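Local coordinates for NDP-rhamnosyltransferase (Saccharopolyspora spinosa, PDB 3TSA), which belongs to the GT-B glycosyltransferases, enzymes built from two Rossmann-like domains that face each other across a deep cleft, at residues R70-A75 with P335-Q340; P181-L186 with D368-M373; V197-Y202 with A299-R304; R227-A232 with L312-D317. All coordinates share one frame; numbering follows the deposited sequence.

Interaction 1 (R70-A75 with P335-Q340); sequences RFPNPA and PDEQAQ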
loop_
_atom_site.group_PDB
_atom_site.type_symbol
_atom_site.label_atom_id
_atom_site.label_comp_id
_atom_site.label_asym_id
_atom_site.label_seq_id
_atom_site.Cartn_x
_atom_site.Cartn_y
_atom_site.Cartn_z
ATOM N N ARG A 70 -31.582 -6.580 -15.386
ATOM C CA ARG A 70 -31.274 -6.100 -16.788
ATOM C C ARG A 70 -30.235 -5.033 -16.935
ATOM O O ARG A 70 -30.423 -3.909 -16.471
ATOM C CB ARG A 70 -32.479 -5.550 -17.537
ATOM C CG ARG A 70 -32.967 -6.426 -18.632
ATOM C CD ARG A 70 -33.332 -7.814 -18.093
ATOM N NE ARG A 70 -34.556 -8.370 -18.695
ATOM C CZ ARG A 70 -35.094 -8.002 -19.865
ATOM N NH1 ARG A 70 -34.512 -7.066 -20.633
ATOM N NH2 ARG A 70 -36.225 -8.587 -20.281
ATOM N N PHE A 71 -29.179 -5.384 -17.616
ATOM C CA PHE A 71 -28.173 -4.414 -17.939
ATOM C C PHE A 71 -27.848 -4.560 -19.376
ATOM O O PHE A 71 -27.964 -5.681 -19.935
ATOM C CB PHE A 71 -26.906 -4.733 -17.103
ATOM C CG PHE A 71 -27.116 -4.488 -15.615
ATOM C CD1 PHE A 71 -27.441 -5.525 -14.788
ATOM C CD2 PHE A 71 -27.089 -3.173 -15.091
ATOM C CE1 PHE A 71 -27.700 -5.285 -13.422
ATOM C CE2 PHE A 71 -27.390 -2.919 -13.765
ATOM C CZ PHE A 71 -27.642 -3.973 -12.903
ATOM N N PRO A 72 -27.354 -3.477 -20.024
ATOM C CA PRO A 72 -27.235 -2.120 -19.469
ATOM C C PRO A 72 -28.532 -1.502 -19.130
ATOM O O PRO A 72 -29.563 -1.829 -19.700
ATOM C CB PRO A 72 -26.534 -1.335 -20.583
ATOM C CG PRO A 72 -26.974 -2.017 -21.899
ATOM C CD PRO A 72 -27.093 -3.530 -21.479
ATOM N N ASN A 73 -28.526 -0.610 -18.157
ATOM C CA ASN A 73 -29.737 0.155 -17.797
ATOM C C ASN A 73 -29.512 1.659 -17.983
ATOM O O ASN A 73 -29.088 2.359 -17.025
ATOM C CB ASN A 73 -30.149 -0.137 -16.339
ATOM C CG ASN A 73 -31.538 0.423 -16.053
ATOM O OD1 ASN A 73 -32.017 1.301 -16.812
ATOM N ND2 ASN A 73 -32.120 0.046 -14.923
ATOM N N PRO A 74 -29.786 2.195 -19.193
ATOM C CA PRO A 74 -29.571 3.605 -19.507
ATOM C C PRO A 74 -30.298 4.593 -18.588
ATOM O O PRO A 74 -29.930 5.786 -18.521
ATOM C CB PRO A 74 -30.186 3.746 -20.940
ATOM C CG PRO A 74 -29.944 2.388 -21.539
ATOM C CD PRO A 74 -30.295 1.441 -20.374
ATOM N N ALA A 75 -31.326 4.120 -17.861
ATOM C CA ALA A 75 -32.061 5.071 -17.022
ATOM C C ALA A 75 -31.133 5.622 -15.914
ATOM O O ALA A 75 -31.334 6.713 -15.402
ATOM C CB ALA A 75 -33.343 4.395 -16.423
ATOM N N PRO A 335 -24.325 3.211 -26.274
ATOM C CA PRO A 335 -25.001 3.747 -25.057
ATOM C C PRO A 335 -26.057 2.863 -24.471
ATOM O O PRO A 335 -26.525 3.130 -23.375
ATOM C CB PRO A 335 -25.658 5.028 -25.555
ATOM C CG PRO A 335 -25.932 4.756 -27.005
ATOM C CD PRO A 335 -24.662 4.007 -27.457
ATOM N N ASP A 336 -26.387 1.800 -25.175
ATOM C CA ASP A 336 -27.520 0.954 -24.701
ATOM C C ASP A 336 -27.387 -0.439 -25.276
ATOM O O ASP A 336 -26.412 -0.725 -25.975
ATOM C CB ASP A 336 -28.903 1.586 -25.078
ATOM C CG ASP A 336 -28.967 1.939 -26.507
ATOM O OD1 ASP A 336 -28.336 1.254 -27.327
ATOM O OD2 ASP A 336 -29.690 2.932 -26.822
ATOM N N GLU A 337 -28.311 -1.356 -24.915
ATOM C CA GLU A 337 -28.166 -2.705 -25.332
ATOM C C GLU A 337 -28.198 -2.936 -26.846
ATOM O O GLU A 337 -27.406 -3.749 -27.390
ATOM C CB GLU A 337 -29.209 -3.588 -24.618
ATOM C CG GLU A 337 -28.791 -5.049 -24.795
ATOM C CD GLU A 337 -29.950 -6.015 -24.412
ATOM O OE1 GLU A 337 -31.123 -5.703 -24.705
ATOM O OE2 GLU A 337 -29.646 -7.103 -23.834
ATOM N N GLN A 338 -29.070 -2.172 -27.540
ATOM C CA GLN A 338 -29.132 -2.262 -28.983
ATOM C C GLN A 338 -27.808 -1.912 -29.677
ATOM O O GLN A 338 -27.435 -2.610 -30.664
ATOM C CB GLN A 338 -30.324 -1.496 -29.574
ATOM C CG GLN A 338 -30.301 -0.038 -29.486
ATOM C CD GLN A 338 -29.404 0.603 -30.551
ATOM O OE1 GLN A 338 -29.359 0.155 -31.708
ATOM N NE2 GLN A 338 -28.725 1.692 -30.183
ATOM N N ALA A 339 -27.103 -0.885 -29.165
ATOM C CA ALA A 339 -25.768 -0.588 -29.683
ATOM C C ALA A 339 -24.740 -1.627 -29.267
ATOM O O ALA A 339 -23.880 -2.045 -30.055
ATOM C CB ALA A 339 -25.338 0.827 -29.207
ATOM N N GLN A 340 -24.766 -2.008 -28.011
ATOM C CA GLN A 340 -23.708 -2.904 -27.491
ATOM C C GLN A 340 -23.735 -4.295 -28.128
ATOM O O GLN A 340 -22.688 -4.949 -28.252
ATOM C CB GLN A 340 -23.711 -2.995 -25.967
ATOM C CG GLN A 340 -23.436 -1.659 -25.292
ATOM C CD GLN A 340 -23.642 -1.669 -23.831
ATOM O OE1 GLN A 340 -23.727 -2.710 -23.163
ATOM N NE2 GLN A 340 -23.697 -0.457 -23.274
HETATM O O HOH W 1 -31.951 -5.443 -21.998
HETATM O O HOH W 2 -27.319 -7.391 -22.328
#
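The backbones come closest at P72 and E337, whose CA atoms are 6.0 Å apart, where an irregular loop turned by a cis peptide bond before P72 passes the first residues of the short helix 337-340. P72 is the central piece. Its CG lies 3.4 Å from E337 N, its CD faces E337 CB nearly at a right angle, and the same CG also meets the amide of Q340 tip to tip, 3.6 Å from its OE1. That amide is held by its other end: NE2 of Q340 bonds to the carbonyl oxygens of L334 and P313. P74 adds a smaller touch, its CG against D336 CB at 3.8 Å. D336 is the N-cap of the helix. With CG in the crowded position between backbone N and carbonyl carbon (chi1 51°), its OD1 takes a fairly straight bond from A339 N (164°) and a second one, on its syn lone pair, from Q338 NE2. The side chain of E337, extended beyond CG, crosses the P72 ring and carries its carboxylate towards the F71 carbonyl, where a water lies 2.8 Å from E337 OE2 and 3.0 Å from F71 O. Direct contact across the two domains is therefore carried by proline rings on a capped helix start; polar groups meet indirectly, through waters near E337, whose OE2 also has a long, weak ion pair with R240.

Interaction 2 (P181-L186 with D368-M373); sequences PCPPSL and DEITAM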
loop_
_atom_site.group_PDB
_atom_site.type_symbol
_atom_site.label_atom_id
_atom_site.label_comp_id
_atom_site.label_asym_id
_atom_site.label_seq_id
_atom_site.Cartn_x
_atom_site.Cartn_y
_atom_site.Cartn_z
ATOM N N PRO A 181 -11.289 13.732 -8.383
ATOM C CA PRO A 181 -10.261 13.378 -9.328
ATOM C C PRO A 181 -10.776 13.357 -10.804
ATOM O O PRO A 181 -10.016 13.092 -11.734
ATOM C CB PRO A 181 -9.901 11.954 -8.892
ATOM C CG PRO A 181 -11.299 11.313 -8.507
ATOM C CD PRO A 181 -12.001 12.564 -7.798
ATOM N N CYS A 182 -12.074 13.612 -11.009
ATOM C CA CYS A 182 -12.554 13.641 -12.379
ATOM C C CYS A 182 -12.031 14.828 -13.230
ATOM O O CYS A 182 -12.024 15.960 -12.765
ATOM C CB CYS A 182 -14.115 13.716 -12.313
ATOM S SG CYS A 182 -14.911 13.520 -13.940
ATOM N N PRO A 183 -11.555 14.563 -14.455
ATOM C CA PRO A 183 -11.203 15.645 -15.355
ATOM C C PRO A 183 -12.376 16.658 -15.366
ATOM O O PRO A 183 -13.517 16.268 -15.566
ATOM C CB PRO A 183 -11.011 14.907 -16.694
ATOM C CG PRO A 183 -10.566 13.510 -16.283
ATOM C CD PRO A 183 -11.395 13.222 -15.078
ATOM N N PRO A 184 -12.160 17.981 -15.056
ATOM C CA PRO A 184 -13.337 18.870 -14.919
ATOM C C PRO A 184 -14.217 18.925 -16.147
ATOM O O PRO A 184 -15.426 19.103 -16.001
ATOM C CB PRO A 184 -12.710 20.247 -14.678
ATOM C CG PRO A 184 -11.460 19.841 -13.783
ATOM C CD PRO A 184 -10.916 18.553 -14.475
ATOM N N SER A 185 -13.640 18.771 -17.354
ATOM C CA SER A 185 -14.475 18.885 -18.592
ATOM C C SER A 185 -15.450 17.714 -18.635
ATOM O O SER A 185 -16.441 17.807 -19.362
ATOM C CB SER A 185 -13.637 18.889 -19.892
ATOM O OG SER A 185 -12.979 17.622 -20.030
ATOM N N LEU A 186 -15.172 16.616 -17.911
ATOM C CA LEU A 186 -16.096 15.427 -17.953
ATOM C C LEU A 186 -17.036 15.345 -16.776
ATOM O O LEU A 186 -17.899 14.455 -16.753
ATOM C CB LEU A 186 -15.282 14.114 -17.940
ATOM C CG LEU A 186 -14.239 14.033 -19.072
ATOM C CD1 LEU A 186 -13.430 12.786 -18.837
ATOM C CD2 LEU A 186 -14.923 13.992 -20.478
ATOM N N ASP A 368 -4.053 15.864 -19.897
ATOM C CA ASP A 368 -3.509 17.180 -19.442
ATOM C C ASP A 368 -4.356 17.870 -18.351
ATOM O O ASP A 368 -3.758 18.598 -17.502
ATOM C CB ASP A 368 -3.327 18.145 -20.623
ATOM C CG ASP A 368 -2.270 17.706 -21.639
ATOM O OD1 ASP A 368 -1.459 16.779 -21.420
ATOM O OD2 ASP A 368 -2.178 18.350 -22.694
ATOM N N GLU A 369 -5.672 17.677 -18.357
ATOM C CA GLU A 369 -6.517 18.168 -17.272
ATOM C C GLU A 369 -6.159 17.455 -15.969
ATOM O O GLU A 369 -6.103 18.085 -14.920
ATOM C CB GLU A 369 -7.993 17.936 -17.586
ATOM C CG GLU A 369 -8.518 18.824 -18.695
ATOM C CD GLU A 369 -10.032 18.629 -18.790
ATOM O OE1 GLU A 369 -10.746 19.009 -17.852
ATOM O OE2 GLU A 369 -10.454 18.058 -19.806
ATOM N N ILE A 370 -5.899 16.150 -16.052
ATOM C CA ILE A 370 -5.489 15.376 -14.899
ATOM C C ILE A 370 -4.144 15.867 -14.357
ATOM O O ILE A 370 -4.023 16.143 -13.149
ATOM C CB ILE A 370 -5.425 13.865 -15.213
ATOM C CG1 ILE A 370 -6.852 13.346 -15.507
ATOM C CG2 ILE A 370 -4.881 13.097 -14.018
ATOM C CD1 ILE A 370 -6.885 11.861 -16.015
ATOM N N THR A 371 -3.183 15.975 -15.222
ATOM C CA THR A 371 -1.866 16.322 -14.699
ATOM C C THR A 371 -1.765 17.801 -14.266
ATOM O O THR A 371 -0.764 18.181 -13.662
ATOM C CB THR A 371 -0.759 16.001 -15.677
ATOM O OG1 THR A 371 -0.954 16.739 -16.900
ATOM C CG2 THR A 371 -0.662 14.532 -15.956
ATOM N N ALA A 372 -2.770 18.625 -14.545
ATOM C CA ALA A 372 -2.795 20.024 -14.005
ATOM C C ALA A 372 -3.209 20.016 -12.565
ATOM O O ALA A 372 -3.162 21.059 -11.919
ATOM C CB ALA A 372 -3.814 20.863 -14.778
ATOM N N MET A 373 -3.694 18.871 -12.060
ATOM C CA MET A 373 -4.250 18.828 -10.660
ATOM C C MET A 373 -3.172 18.527 -9.633
ATOM O O MET A 373 -2.179 17.830 -9.973
ATOM C CB MET A 373 -5.278 17.700 -10.593
ATOM C CG MET A 373 -6.482 18.004 -11.506
ATOM S SD MET A 373 -7.700 16.798 -10.944
ATOM C CE MET A 373 -8.122 16.659 -12.561
#
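The flat group here is the carboxylate of E369, and both its oxygens are engaged through their syn lone pairs, so that S185 spans the group from one oxygen to the other. OE1 accepts from S185 N at 2.9 Å with an angle of 155°, and OE2 accepts from S185 OG at a short 2.6 Å. Two bonds to one residue fix the rotation of the carboxylate. S185 reaches it because its OG stands in the crowded position between backbone N and carbonyl carbon (chi1 65°), while E369 stretches out beyond CG from the last turns of its helix. P184 runs antiparallel to E369, its CD 3.4 Å from E369 OE1. Below this polar pair the contact turns apolar: CG of P183 lies alongside CG1 of I370 at 3.8 Å, and M373, bent at its last torsion, brings CE tip to tip with P184 CD at 3.9 Å. The segment 181-186 is the loop leaving strand 177-180 of the N-terminal domain, and E369 and I370 stand on helix 358-371 of the C-terminal part, so the contact joins the two halves; helix 296-304 backs it, F300 packing on C182 and P183, R304 on I370.

Interaction 3 (V197-Y202 with A299-R304); sequences VQYVPY and AFTATR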
loop_
_atom_site.group_PDB
_atom_site.type_symbol
_atom_site.label_atom_id
_atom_site.label_comp_id
_atom_site.label_asym_id
_atom_site.label_seq_id
_atom_site.Cartn_x
_atom_site.Cartn_y
_atom_site.Cartn_z
ATOM N N VAL A 197 -8.011 16.690 -7.139
ATOM C CA VAL A 197 -6.903 15.827 -6.696
ATOM C C VAL A 197 -6.521 14.969 -7.886
ATOM O O VAL A 197 -7.396 14.300 -8.453
ATOM C CB VAL A 197 -7.221 15.015 -5.388
ATOM C CG1 VAL A 197 -8.472 14.039 -5.533
ATOM C CG2 VAL A 197 -6.018 14.204 -4.963
ATOM N N GLN A 198 -5.234 14.924 -8.252
ATOM C CA GLN A 198 -4.792 14.178 -9.448
ATOM C C GLN A 198 -4.999 12.649 -9.273
ATOM O O GLN A 198 -4.584 12.035 -8.256
ATOM C CB GLN A 198 -3.270 14.447 -9.706
ATOM C CG GLN A 198 -2.864 13.930 -11.017
ATOM C CD GLN A 198 -1.484 14.303 -11.416
ATOM O OE1 GLN A 198 -0.989 15.434 -11.165
ATOM N NE2 GLN A 198 -0.873 13.414 -12.137
ATOM N N TYR A 199 -5.633 12.042 -10.286
ATOM C CA TYR A 199 -5.839 10.574 -10.309
ATOM C C TYR A 199 -4.445 9.942 -10.420
ATOM O O TYR A 199 -3.695 10.295 -11.341
ATOM C CB TYR A 199 -6.739 10.198 -11.528
ATOM C CG TYR A 199 -6.899 8.688 -11.556
ATOM C CD1 TYR A 199 -7.675 8.028 -10.557
ATOM C CD2 TYR A 199 -6.199 7.942 -12.460
ATOM C CE1 TYR A 199 -7.737 6.635 -10.497
ATOM C CE2 TYR A 199 -6.308 6.541 -12.452
ATOM C CZ TYR A 199 -7.045 5.904 -11.465
ATOM O OH TYR A 199 -7.052 4.485 -11.469
ATOM N N VAL A 200 -4.159 8.963 -9.541
ATOM C CA VAL A 200 -2.924 8.171 -9.649
ATOM C C VAL A 200 -3.416 6.777 -9.923
ATOM O O VAL A 200 -4.183 6.237 -9.148
ATOM C CB VAL A 200 -2.184 8.166 -8.319
ATOM C CG1 VAL A 200 -1.001 7.172 -8.398
ATOM C CG2 VAL A 200 -1.638 9.552 -8.094
ATOM N N PRO A 201 -2.957 6.183 -11.019
ATOM C CA PRO A 201 -3.505 4.866 -11.294
ATOM C C PRO A 201 -3.130 3.915 -10.165
ATOM O O PRO A 201 -1.964 3.844 -9.727
ATOM C CB PRO A 201 -2.870 4.484 -12.653
ATOM C CG PRO A 201 -2.691 5.809 -13.326
ATOM C CD PRO A 201 -2.203 6.731 -12.164
ATOM N N TYR A 202 -4.127 3.289 -9.596
ATOM C CA TYR A 202 -3.919 2.182 -8.696
ATOM C C TYR A 202 -4.905 1.189 -9.116
ATOM O O TYR A 202 -6.112 1.400 -8.981
ATOM C CB TYR A 202 -4.201 2.534 -7.221
ATOM C CG TYR A 202 -4.092 1.313 -6.349
ATOM C CD1 TYR A 202 -2.855 0.641 -6.212
ATOM C CD2 TYR A 202 -5.230 0.771 -5.731
ATOM C CE1 TYR A 202 -2.788 -0.538 -5.426
ATOM C CE2 TYR A 202 -5.196 -0.440 -4.929
ATOM C CZ TYR A 202 -3.896 -1.053 -4.777
ATOM O OH TYR A 202 -3.794 -2.255 -4.061
ATOM N N ALA A 299 -11.036 3.382 -16.563
ATOM C CA ALA A 299 -11.179 4.527 -17.518
ATOM C C ALA A 299 -10.223 5.671 -17.194
ATOM O O ALA A 299 -9.649 6.273 -18.113
ATOM C CB ALA A 299 -12.633 5.010 -17.540
ATOM N N PHE A 300 -10.067 6.005 -15.911
ATOM C CA PHE A 300 -9.187 7.094 -15.569
ATOM C C PHE A 300 -7.725 6.681 -15.792
ATOM O O PHE A 300 -6.890 7.531 -16.114
ATOM C CB PHE A 300 -9.426 7.570 -14.118
ATOM C CG PHE A 300 -10.654 8.409 -13.936
ATOM C CD1 PHE A 300 -11.639 8.576 -14.930
ATOM C CD2 PHE A 300 -10.842 9.019 -12.728
ATOM C CE1 PHE A 300 -12.813 9.413 -14.674
ATOM C CE2 PHE A 300 -11.928 9.866 -12.505
ATOM C CZ PHE A 300 -12.938 10.015 -13.471
ATOM N N THR A 301 -7.408 5.384 -15.659
ATOM C CA THR A 301 -6.038 4.950 -15.925
ATOM C C THR A 301 -5.790 5.118 -17.416
ATOM O O THR A 301 -4.744 5.637 -17.813
ATOM C CB THR A 301 -5.806 3.501 -15.500
ATOM O OG1 THR A 301 -5.877 3.420 -14.078
ATOM C CG2 THR A 301 -4.475 2.969 -15.959
ATOM N N ALA A 302 -6.749 4.646 -18.255
ATOM C CA ALA A 302 -6.632 4.832 -19.680
ATOM C C ALA A 302 -6.484 6.353 -19.997
ATOM O O ALA A 302 -5.575 6.729 -20.766
ATOM C CB ALA A 302 -7.807 4.197 -20.446
ATOM N N THR A 303 -7.344 7.178 -19.406
ATOM C CA THR A 303 -7.425 8.617 -19.785
ATOM C C THR A 303 -6.092 9.288 -19.359
ATOM O O THR A 303 -5.452 9.992 -20.169
ATOM C CB THR A 303 -8.624 9.250 -19.114
ATOM O OG1 THR A 303 -9.750 8.673 -19.739
ATOM C CG2 THR A 303 -8.671 10.762 -19.420
ATOM N N ARG A 304 -5.628 8.949 -18.159
ATOM C CA ARG A 304 -4.311 9.442 -17.652
ATOM C C ARG A 304 -3.150 9.178 -18.622
ATOM O O ARG A 304 -2.248 10.024 -18.822
ATOM C CB ARG A 304 -4.038 8.895 -16.217
ATOM C CG ARG A 304 -2.670 9.239 -15.680
ATOM C CD ARG A 304 -2.369 10.745 -15.565
ATOM N NE ARG A 304 -0.981 10.937 -15.119
ATOM C CZ ARG A 304 0.075 10.994 -15.926
ATOM N NH1 ARG A 304 -0.067 10.899 -17.256
ATOM N NH2 ARG A 304 1.293 11.151 -15.387
HETATM O O HOH W 3 -1.200 10.696 -12.066
#
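This is a buried piece of the interface between the two Rossmann-like domains of the GT-B fold: the segment 197-202, which follows the edge strand 195-196 of the N-terminal sheet, lies on helix 296-304 of the C-terminal domain. Y199 fills the join, its CG anti to the backbone N (chi1 178°) so that the ring reaches across to the helix. CB of F300 stands over the centre of that ring, 3.6 Å from the centroid and almost on its normal, a CH-pi contact. From there the F300 ring turns its edge to the face of Y199, a T-shaped pair with planes 81° apart and centroids separated by 5.7 Å; F300 CD2 and Y199 CD1 are its near atoms. T301 OG1 lies in the plane of the Y199 ring, at the hydroxyl end, and is already held by bonds with G297 O and N203 ND2. P201 rests its CB against the same oxygen at 3.5 Å and its CG against R304 CG at 4.2 Å. R304 leaves the helix with CG anti to the backbone N and bends at chi2 (60°), so that its aliphatic part crosses P201 at about a right angle. The guanidinium meets a water in its plane: the water accepts from R304 NE at 3.1 Å and donates to Y199 O at 2.6 Å, stitching the side chain to the loop backbone.

Interaction 4 (R227-A232 with L312-D317); sequences RMVLNA and LPQYFD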
loop_
_atom_site.group_PDB
_atom_site.type_symbol
_atom_site.label_atom_id
_atom_site.label_comp_id
_atom_site.label_asym_id
_atom_site.label_seq_id
_atom_site.Cartn_x
_atom_site.Cartn_y
_atom_site.Cartn_z
ATOM N N ARG A 227 -14.970 -7.134 -11.505
ATOM C CA ARG A 227 -15.835 -8.045 -10.852
ATOM C C ARG A 227 -17.228 -7.470 -10.671
ATOM O O ARG A 227 -18.239 -8.157 -10.922
ATOM C CB ARG A 227 -15.182 -8.316 -9.502
ATOM C CG ARG A 227 -15.887 -9.287 -8.617
ATOM C CD ARG A 227 -14.972 -9.634 -7.468
ATOM N NE ARG A 227 -14.066 -10.708 -7.920
ATOM C CZ ARG A 227 -12.773 -10.810 -7.609
ATOM N NH1 ARG A 227 -12.215 -9.893 -6.850
ATOM N NH2 ARG A 227 -12.037 -11.837 -8.086
ATOM N N MET A 228 -17.325 -6.240 -10.167
ATOM C CA MET A 228 -18.712 -5.796 -9.808
ATOM C C MET A 228 -19.566 -5.712 -11.061
ATOM O O MET A 228 -20.703 -6.129 -11.012
ATOM C CB MET A 228 -18.802 -4.450 -9.056
ATOM C CG MET A 228 -18.287 -4.359 -7.638
ATOM S SD MET A 228 -19.030 -5.341 -6.321
ATOM C CE MET A 228 -20.764 -4.770 -6.394
ATOM N N VAL A 229 -19.015 -5.132 -12.113
ATOM C CA VAL A 229 -19.733 -4.998 -13.379
ATOM C C VAL A 229 -20.150 -6.370 -13.923
ATOM O O VAL A 229 -21.305 -6.549 -14.146
ATOM C CB VAL A 229 -18.952 -4.188 -14.424
ATOM C CG1 VAL A 229 -19.756 -4.137 -15.762
ATOM C CG2 VAL A 229 -18.751 -2.735 -13.914
ATOM N N LEU A 230 -19.234 -7.327 -14.042
ATOM C CA LEU A 230 -19.560 -8.662 -14.602
ATOM C C LEU A 230 -20.450 -9.502 -13.718
ATOM O O LEU A 230 -21.240 -10.311 -14.223
ATOM C CB LEU A 230 -18.289 -9.449 -15.026
ATOM C CG LEU A 230 -17.426 -8.755 -16.084
ATOM C CD1 LEU A 230 -16.118 -9.552 -16.229
ATOM C CD2 LEU A 230 -18.268 -8.711 -17.403
ATOM N N ASN A 231 -20.296 -9.347 -12.390
ATOM C CA ASN A 231 -21.274 -9.918 -11.450
ATOM C C ASN A 231 -22.673 -9.432 -11.773
ATOM O O ASN A 231 -23.652 -10.163 -11.655
ATOM C CB ASN A 231 -20.905 -9.620 -9.983
ATOM C CG ASN A 231 -19.775 -10.528 -9.496
ATOM O OD1 ASN A 231 -19.364 -11.420 -10.227
ATOM N ND2 ASN A 231 -19.263 -10.291 -8.265
ATOM N N ALA A 232 -22.768 -8.169 -12.154
ATOM C CA ALA A 232 -24.079 -7.581 -12.404
ATOM C C ALA A 232 -24.626 -7.970 -13.797
ATOM O O ALA A 232 -25.802 -8.287 -13.946
ATOM C CB ALA A 232 -24.022 -6.034 -12.224
ATOM N N LEU A 312 -18.791 0.687 -22.894
ATOM C CA LEU A 312 -20.131 0.030 -22.882
ATOM C C LEU A 312 -20.726 0.233 -21.530
ATOM O O LEU A 312 -20.728 -0.635 -20.661
ATOM C CB LEU A 312 -19.934 -1.451 -23.185
ATOM C CG LEU A 312 -19.366 -1.987 -24.534
ATOM C CD1 LEU A 312 -18.014 -1.561 -24.825
ATOM C CD2 LEU A 312 -19.306 -3.513 -24.330
ATOM N N PRO A 313 -21.340 1.418 -21.288
ATOM C CA PRO A 313 -21.818 1.673 -19.935
ATOM C C PRO A 313 -22.981 0.742 -19.510
ATOM O O PRO A 313 -23.746 0.288 -20.389
ATOM C CB PRO A 313 -22.360 3.125 -20.055
ATOM C CG PRO A 313 -22.769 3.267 -21.567
ATOM C CD PRO A 313 -21.634 2.509 -22.232
ATOM N N GLN A 314 -23.040 0.488 -18.234
ATOM C CA GLN A 314 -24.008 -0.471 -17.651
ATOM C C GLN A 314 -24.872 0.148 -16.571
ATOM O O GLN A 314 -26.099 -0.080 -16.517
ATOM C CB GLN A 314 -23.260 -1.714 -17.105
ATOM C CG GLN A 314 -22.334 -2.386 -18.109
ATOM C CD GLN A 314 -23.081 -2.936 -19.344
ATOM O OE1 GLN A 314 -22.571 -2.833 -20.459
ATOM N NE2 GLN A 314 -24.281 -3.484 -19.133
ATOM N N TYR A 315 -24.261 0.906 -15.660
ATOM C CA TYR A 315 -25.003 1.330 -14.508
ATOM C C TYR A 315 -24.345 2.560 -13.860
ATOM O O TYR A 315 -23.253 2.994 -14.279
ATOM C CB TYR A 315 -25.176 0.178 -13.498
ATOM C CG TYR A 315 -23.905 -0.490 -12.943
ATOM C CD1 TYR A 315 -22.655 0.196 -12.742
ATOM C CD2 TYR A 315 -23.997 -1.823 -12.534
ATOM C CE1 TYR A 315 -21.561 -0.497 -12.183
ATOM C CE2 TYR A 315 -22.966 -2.455 -11.960
ATOM C CZ TYR A 315 -21.756 -1.819 -11.802
ATOM O OH TYR A 315 -20.735 -2.526 -11.211
ATOM N N PHE A 316 -25.025 3.103 -12.847
ATOM C CA PHE A 316 -24.527 4.260 -12.058
ATOM C C PHE A 316 -24.013 5.425 -12.897
ATOM O O PHE A 316 -24.797 5.986 -13.675
ATOM C CB PHE A 316 -23.600 3.782 -10.943
ATOM C CG PHE A 316 -24.322 2.922 -9.956
ATOM C CD1 PHE A 316 -25.364 3.465 -9.163
ATOM C CD2 PHE A 316 -24.120 1.528 -9.934
ATOM C CE1 PHE A 316 -26.145 2.638 -8.277
ATOM C CE2 PHE A 316 -24.903 0.681 -9.063
ATOM C CZ PHE A 316 -25.909 1.264 -8.227
ATOM N N ASP A 317 -22.725 5.773 -12.753
ATOM C CA ASP A 317 -22.144 6.955 -13.400
ATOM C C ASP A 317 -21.617 6.645 -14.762
ATOM O O ASP A 317 -21.132 7.566 -15.469
ATOM C CB ASP A 317 -20.932 7.439 -12.517
ATOM C CG ASP A 317 -19.926 6.358 -12.283
ATOM O OD1 ASP A 317 -20.301 5.206 -11.996
ATOM O OD2 ASP A 317 -18.714 6.651 -12.324
#
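A232 N is the best-held polar atom within the two segments: two acceptors grip it, M228 O at 3.1 Å and, weakly, V229 O at 3.0 Å, both inside helix 227-233. Across the contact the work falls to Y315. Its CG sits between backbone N and carbonyl carbon, the crowded position (chi1 58°), and this sends the ring from the loop to the side of the short helix. There the hydroxyl sits against M228 and V229: OH is 3.4 Å from V229 CG2 and 3.5 Å from M228 CB, while V229 N, at 3.3 Å from OH, is too badly angled for a hydrogen bond. V229 CG2 also packs 3.8 Å from Y315 CZ, and A232 CB meets the ring at its edge, 3.7 Å from CE2. V229 CG1 crosses CG of Q314 at about a right angle, 3.9 Å away. Q318 OE1, from helix 318-327, fixes the loop by accepting from both Q314 N and Y315 N. Helix and loop follow strands of the same C-terminal parallel sheet. The contact itself rests on apolar fit around a tyrosine, while backbone polar groups of helix and loop bond elsewhere.

Interactions 2 and 3 are buried and touch each other, M373 and I370 meeting the loop at V197 and Q198; both set parts of the N-terminal domain against C-terminal helices. Interactions 1 and 4 form a second pair nearer the surface, their centres 11 Å apart, joined by probable hydrogen bonds from N73 N to Q314 O and from Q340 NE2 to P313 O. Interaction 4 stays within the C-terminal domain, and interaction 1 brings in the N-terminal loop. The chemistry differs accordingly: aromatic stacking in interaction 3, a carboxylate hydrogen-bonded through both oxygens in interaction 2, proline packing with water in interaction 1, and tyrosine-on-helix packing in interaction 4.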